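Long-range contact in chitin biosynthesis protein CHS5 (Saccharomyces cerevisiae, PDB 4IN3), which forms part of the exomer cargo adaptor, which mediates export of specific cargo proteins, including chitin synthase CHS3, from the trans-Golgi network: residues V11-G16 with A23-Q28. Numbering follows the deposited sequence.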
loop_
_atom_site.group_PDB
_atom_site.type_symbol
_atom_site.label_atom_id
_atom_site.label_comp_id
_atom_site.label_asym_id
_atom_site.label_seq_id
_atom_site.Cartn_x
_atom_site.Cartn_y
_atom_site.Cartn_z
ATOM N N VAL A 11 27.506 5.004 23.074
ATOM C CA VAL A 11 26.094 5.371 23.121
ATOM C C VAL A 11 25.347 4.599 24.203
ATOM O O VAL A 11 25.693 3.463 24.519
ATOM C CB VAL A 11 25.385 5.104 21.780
ATOM C CG1 VAL A 11 23.890 5.382 21.902
ATOM C CG2 VAL A 11 25.992 5.946 20.669
ATOM N N LEU A 12 24.324 5.226 24.774
ATOM C CA LEU A 12 23.395 4.524 25.650
ATOM C C LEU A 12 22.061 4.380 24.923
ATOM O O LEU A 12 21.577 5.327 24.298
ATOM C CB LEU A 12 23.198 5.268 26.973
ATOM C CG LEU A 12 23.938 4.701 28.186
ATOM C CD1 LEU A 12 25.439 4.947 28.091
ATOM C CD2 LEU A 12 23.368 5.277 29.475
ATOM N N LEU A 13 21.477 3.190 24.978
ATOM C CA LEU A 13 20.184 2.968 24.341
ATOM C C LEU A 13 19.223 2.267 25.296
ATOM O O LEU A 13 19.643 1.525 26.191
ATOM C CB LEU A 13 20.337 2.168 23.042
ATOM C CG LEU A 13 21.167 2.813 21.927
ATOM C CD1 LEU A 13 22.615 2.340 21.976
ATOM C CD2 LEU A 13 20.551 2.541 20.556
ATOM N N THR A 14 17.933 2.521 25.110
ATOM C CA THR A 14 16.907 1.906 25.938
ATOM C C THR A 14 16.159 0.845 25.139
ATOM O O THR A 14 15.702 1.103 24.022
ATOM C CB THR A 14 15.906 2.953 26.464
ATOM O OG1 THR A 14 16.616 4.017 27.112
ATOM C CG2 THR A 14 14.940 2.312 27.453
ATOM N N VAL A 15 16.036 -0.347 25.716
ATOM C CA VAL A 15 15.372 -1.462 25.044
ATOM C C VAL A 15 13.843 -1.329 25.128
ATOM O O VAL A 15 13.260 -1.427 26.208
ATOM C CB VAL A 15 15.822 -2.817 25.624
ATOM C CG1 VAL A 15 15.196 -3.958 24.848
ATOM C CG2 VAL A 15 17.347 -2.921 25.599
ATOM N N GLY A 16 13.211 -1.108 23.976
ATOM C CA GLY A 16 11.781 -0.838 23.887
ATOM C C GLY A 16 10.940 -2.051 23.521
ATOM O O GLY A 16 11.254 -3.167 23.945
ATOM N N ALA A 23 14.437 -5.935 18.423
ATOM C CA ALA A 23 14.212 -4.987 19.496
ATOM C C ALA A 23 14.238 -3.616 18.837
ATOM O O ALA A 23 14.942 -3.400 17.845
ATOM C CB ALA A 23 15.284 -5.089 20.546
ATOM N N LEU A 24 13.454 -2.693 19.374
ATOM C CA LEU A 24 13.511 -1.312 18.932
ATOM C C LEU A 24 14.211 -0.541 20.048
ATOM O O LEU A 24 13.822 -0.620 21.221
ATOM C CB LEU A 24 12.110 -0.759 18.678
ATOM C CG LEU A 24 11.275 -1.431 17.584
ATOM C CD1 LEU A 24 9.938 -0.709 17.422
ATOM C CD2 LEU A 24 12.015 -1.480 16.254
ATOM N N LEU A 25 15.269 0.178 19.698
ATOM C CA LEU A 25 16.064 0.859 20.708
ATOM C C LEU A 25 15.923 2.367 20.536
ATOM O O LEU A 25 15.831 2.864 19.414
ATOM C CB LEU A 25 17.530 0.436 20.602
ATOM C CG LEU A 25 17.801 -1.067 20.479
ATOM C CD1 LEU A 25 19.270 -1.326 20.166
ATOM C CD2 LEU A 25 17.389 -1.817 21.739
ATOM N N THR A 26 15.891 3.095 21.647
ATOM C CA THR A 26 15.745 4.545 21.593
ATOM C C THR A 26 16.893 5.259 22.295
ATOM O O THR A 26 17.304 4.870 23.391
ATOM C CB THR A 26 14.413 5.018 22.208
ATOM O OG1 THR A 26 14.391 4.718 23.609
ATOM C CG2 THR A 26 13.228 4.345 21.523
ATOM N N THR A 27 17.410 6.300 21.652
ATOM C CA THR A 27 18.424 7.150 22.264
ATOM C C THR A 27 17.776 8.416 22.822
ATOM O O THR A 27 16.574 8.629 22.657
ATOM C CB THR A 27 19.524 7.522 21.259
ATOM O OG1 THR A 27 18.919 7.963 20.038
ATOM C CG2 THR A 27 20.406 6.322 20.973
ATOM N N GLN A 28 18.572 9.253 23.480
ATOM C CA GLN A 28 18.054 10.490 24.056
ATOM C C GLN A 28 17.982 11.607 23.018
ATOM O O GLN A 28 17.318 12.621 23.232
ATOM C CB GLN A 28 18.879 10.916 25.274
ATOM C CG GLN A 28 18.489 10.194 26.560
ATOM C CD GLN A 28 19.677 9.589 27.278
ATOM O OE1 GLN A 28 20.780 9.528 26.735
ATOM N NE2 GLN A 28 19.457 9.135 28.507
HETATM O O HOH W 1 21.177 8.086 24.118
#
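Three hydrogen bonds grip the water oxygen beyond the last bridge of this antiparallel hairpin. It accepts from Q28 N and donates to L12 O and to Q28 OE1, the last at 3.0 Å; the water thus bridges the two segments, and the end of the Q28 side chain comes back toward 11-16. Within the ladder, T14 and T26 form a hydrogen-bonded pair, with T14 N to T26 O at 3.0 Å and T26 N to T14 O at 3.1 Å. Further along, G16 N meets L24 O nearly along the C=O axis (2.9 Å); glycine suits this place because a CB would point at the partner strand and collide with L24 O. T14 and T26 share one face, where T26 OG1 lies 3.7 Å from T14 CB and hydrogen-bonds to N378 of the BCH1 chain. V15 and L25 take the other face, lying side by side with V15 CG2 4.0 Å from L25 CD2. L13 crosses L25 at about a right angle and brings CD2 to 3.7 Å from L25 CB, while I50 of strand 49-57 packs on both V15 and L25. T27 divides its two branches: CG2, anti to the carbonyl carbon, sits 3.7 Å from L13 CG, whereas OG1 hydrogen-bonds to D29 OD1 and H31 N, satisfying a buried residue. The chemistry thus splits the hairpin: aliphatic L13, V15 and L25 pack against strand 49-57, while T14 and T26 face BCH1, T26 through a hydrogen bond.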